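PDB 7BGN: phosphoribosyl-AMP cyclohydrolase from Medicago truncatula, which probably carries out the second and third steps of histidine biosynthesis, hydrolysing phosphoribosyl-ATP to phosphoribosyl-AMP and then opening the adenine ring. Local coordinates for residues B[136-141]-B[151-156]. Numbering follows the deposited sequence.
Sequences SQRKAE and WTKRLL. With AMP (adenosine monophosphate), chain P.
Arg138 and Lys153 bring segment 136-141 of helix 127-141 and helix 151-156 closest, their CA atoms 5.7 Å apart. The axes approach to 8.8 Å and cross at -64°. Between the helices, Arg138 CB rests on the methyl CG2 of Thr152 at 3.6 Å, the two side chains nearly perpendicular. Leu156 reaches over with CD1, 3.6 Å from Lys139 CA. Lys153 runs extended past the Arg138 carbonyl to Glu141, where NZ makes a weak hydrogen bond to the backbone O (3.4 Å). Glu141 OE1 has long salt bridges to both Lys153 NZ and Arg138 NE, though its side chain is poorly ordered. Replacing Lys153 with an alanine would probably leave Glu141 without one of its two cationic mates and uncover the Arg138 carbonyl.

With CG beside its backbone N (chi1 -59°) and the chain bent further on, Arg138 turns its guanidinium edge to the AMP phosphate. Trp151 N and Thr152 N donate to O3P and O2P, each at 2.8 Å. Thr152 OG1 also hydrogen-bonds Tyr195. Phosphate held by the first-turn amides of helix 151-156, with an arginine from helix 127-141 beside it, marks an AMP site in the MazG-clan pyrophosphohydrolase region.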
loop_
_atom_site.group_PDB
_atom_site.type_symbol
_atom_site.label_atom_id
_atom_site.label_comp_id
_atom_site.label_asym_id
_atom_site.label_seq_id
_atom_site.Cartn_x
_atom_site.Cartn_y
_atom_site.Cartn_z
ATOM N N SER B 136 -4.506 -1.186 -17.830
ATOM C CA SER B 136 -4.577 0.093 -18.521
ATOM C C SER B 136 -3.765 0.080 -19.817
ATOM O O SER B 136 -4.195 0.647 -20.830
ATOM C CB SER B 136 -4.104 1.196 -17.588
ATOM O OG SER B 136 -3.949 2.400 -18.299
ATOM N N GLN B 137 -2.595 -0.565 -19.816
ATOM C CA GLN B 137 -1.819 -0.618 -21.050
ATOM C C GLN B 137 -2.545 -1.430 -22.106
ATOM O O GLN B 137 -2.577 -1.048 -23.277
ATOM C CB GLN B 137 -0.431 -1.207 -20.803
ATOM C CG GLN B 137 0.411 -0.474 -19.769
ATOM C CD GLN B 137 1.848 -0.986 -19.706
ATOM O OE1 GLN B 137 2.294 -1.743 -20.577
ATOM N NE2 GLN B 137 2.585 -0.556 -18.685
ATOM N N ARG B 138 -3.182 -2.524 -21.704
ATOM C CA ARG B 138 -3.944 -3.307 -22.663
ATOM C C ARG B 138 -5.107 -2.501 -23.228
ATOM O O ARG B 138 -5.448 -2.646 -24.405
ATOM C CB ARG B 138 -4.431 -4.595 -21.999
ATOM C CG ARG B 138 -3.304 -5.460 -21.471
ATOM C CD ARG B 138 -2.381 -5.849 -22.602
ATOM N NE ARG B 138 -0.986 -5.942 -22.181
ATOM C CZ ARG B 138 -0.440 -7.043 -21.680
ATOM N NH1 ARG B 138 -1.171 -8.139 -21.532
ATOM N NH2 ARG B 138 0.840 -7.047 -21.331
ATOM N N LYS B 139 -5.710 -1.633 -22.418
ATOM C CA LYS B 139 -6.805 -0.801 -22.903
ATOM C C LYS B 139 -6.339 0.181 -23.977
ATOM O O LYS B 139 -7.054 0.413 -24.958
ATOM C CB LYS B 139 -7.431 -0.057 -21.725
ATOM C CG LYS B 139 -8.757 0.617 -21.987
ATOM C CD LYS B 139 -9.072 1.570 -20.842
ATOM C CE LYS B 139 -10.166 2.563 -21.180
ATOM N NZ LYS B 139 -10.352 3.505 -20.036
ATOM N N ALA B 140 -5.143 0.754 -23.825
ATOM C CA ALA B 140 -4.644 1.688 -24.835
ATOM C C ALA B 140 -4.170 0.976 -26.101
ATOM O O ALA B 140 -4.385 1.472 -27.213
ATOM C CB ALA B 140 -3.525 2.550 -24.257
ATOM N N GLU B 141 -3.522 -0.183 -25.952
ATOM C CA GLU B 141 -3.035 -0.965 -27.085
ATOM C C GLU B 141 -4.161 -1.631 -27.873
ATOM O O GLU B 141 -3.901 -2.183 -28.950
ATOM C CB GLU B 141 -2.032 -2.014 -26.598
ATOM C CG GLU B 141 -0.780 -1.443 -25.949
ATOM C CD GLU B 141 -0.032 -2.477 -25.119
ATOM O OE1 GLU B 141 -0.523 -3.620 -25.002
ATOM O OE2 GLU B 141 1.042 -2.143 -24.574
ATOM N N TRP B 151 -5.699 -11.702 -23.297
ATOM C CA TRP B 151 -7.009 -11.945 -22.708
ATOM C C TRP B 151 -7.660 -10.666 -22.206
ATOM O O TRP B 151 -8.890 -10.570 -22.190
ATOM C CB TRP B 151 -6.871 -12.979 -21.592
ATOM C CG TRP B 151 -8.119 -13.258 -20.814
ATOM C CD1 TRP B 151 -8.324 -12.994 -19.494
ATOM C CD2 TRP B 151 -9.344 -13.825 -21.302
ATOM N NE1 TRP B 151 -9.587 -13.381 -19.122
ATOM C CE2 TRP B 151 -10.237 -13.887 -20.214
ATOM C CE3 TRP B 151 -9.770 -14.288 -22.549
ATOM C CZ2 TRP B 151 -11.528 -14.395 -20.335
ATOM C CZ3 TRP B 151 -11.058 -14.794 -22.667
ATOM C CH2 TRP B 151 -11.917 -14.843 -21.566
ATOM N N THR B 152 -6.868 -9.690 -21.762
ATOM C CA THR B 152 -7.443 -8.420 -21.331
ATOM C C THR B 152 -8.047 -7.640 -22.492
ATOM O O THR B 152 -9.159 -7.114 -22.372
ATOM C CB THR B 152 -6.386 -7.583 -20.640
ATOM O OG1 THR B 152 -5.843 -8.357 -19.572
ATOM C CG2 THR B 152 -6.992 -6.314 -20.084
ATOM N N LYS B 153 -7.341 -7.565 -23.629
ATOM C CA LYS B 153 -7.873 -6.823 -24.772
ATOM C C LYS B 153 -9.160 -7.447 -25.278
ATOM O O LYS B 153 -10.053 -6.745 -25.767
ATOM C CB LYS B 153 -6.862 -6.778 -25.922
ATOM C CG LYS B 153 -5.597 -6.016 -25.652
ATOM C CD LYS B 153 -4.810 -5.795 -26.934
ATOM C CE LYS B 153 -3.440 -5.212 -26.628
ATOM N NZ LYS B 153 -2.580 -5.073 -27.827
ATOM N N ARG B 154 -9.266 -8.762 -25.173
ATOM C CA ARG B 154 -10.475 -9.445 -25.595
ATOM C C ARG B 154 -11.647 -9.138 -24.679
ATOM O O ARG B 154 -12.789 -9.027 -25.141
ATOM C CB ARG B 154 -10.198 -10.922 -25.639
ATOM C CG ARG B 154 -11.261 -11.711 -26.226
ATOM C CD ARG B 154 -10.683 -13.047 -26.290
ATOM N NE ARG B 154 -11.623 -14.067 -26.679
ATOM C CZ ARG B 154 -11.298 -15.337 -26.698
ATOM N NH1 ARG B 154 -12.186 -16.259 -27.055
ATOM N NH2 ARG B 154 -10.068 -15.671 -26.344
ATOM N N LEU B 155 -11.388 -9.006 -23.375
ATOM C CA LEU B 155 -12.456 -8.664 -22.444
ATOM C C LEU B 155 -12.899 -7.224 -22.646
ATOM O O LEU B 155 -14.096 -6.917 -22.590
ATOM C CB LEU B 155 -11.992 -8.873 -21.005
ATOM C CG LEU B 155 -11.678 -10.312 -20.627
ATOM C CD1 LEU B 155 -10.980 -10.374 -19.283
ATOM C CD2 LEU B 155 -12.935 -11.141 -20.624
ATOM N N LEU B 156 -11.938 -6.332 -22.886
ATOM C CA LEU B 156 -12.239 -4.936 -23.160
ATOM C C LEU B 156 -13.018 -4.774 -24.466
ATOM O O LEU B 156 -13.630 -3.722 -24.685
ATOM C CB LEU B 156 -10.940 -4.130 -23.190
ATOM C CG LEU B 156 -10.186 -4.043 -21.857
ATOM C CD1 LEU B 156 -8.725 -3.718 -22.086
ATOM C CD2 LEU B 156 -10.808 -3.021 -20.939
HETATM P P AMP P . -3.144 -10.751 -21.065
HETATM O O1P AMP P . -1.794 -10.431 -21.689
HETATM O O2P AMP P . -4.142 -9.637 -21.287
HETATM O O3P AMP P . -3.642 -12.135 -21.445
HETATM O "O5'" AMP P . -2.836 -10.807 -19.499
HETATM C "C5'" AMP P . -2.134 -9.754 -18.853
HETATM C "C4'" AMP P . -2.109 -9.916 -17.352
HETATM O "O4'" AMP P . -3.456 -10.050 -16.846
HETATM C "C3'" AMP P . -1.407 -11.164 -16.835
HETATM O "O3'" AMP P . 0.002 -11.038 -16.802
HETATM C "C2'" AMP P . -2.027 -11.358 -15.456
HETATM O "O2'" AMP P . -1.388 -10.526 -14.505
HETATM C "C1'" AMP P . -3.446 -10.831 -15.668
HETATM N N9 AMP P . -4.436 -11.917 -15.763
HETATM C C8 AMP P . -4.912 -12.528 -16.896
HETATM N N7 AMP P . -5.796 -13.463 -16.648
HETATM C C5 AMP P . -5.916 -13.465 -15.269
HETATM C C6 AMP P . -6.701 -14.232 -14.387
HETATM N N6 AMP P . -7.548 -15.177 -14.787
HETATM N N1 AMP P . -6.575 -13.982 -13.063
HETATM C C2 AMP P . -5.724 -13.027 -12.667
HETATM N N3 AMP P . -4.940 -12.246 -13.403
HETATM C C4 AMP P . -5.083 -12.517 -14.708
#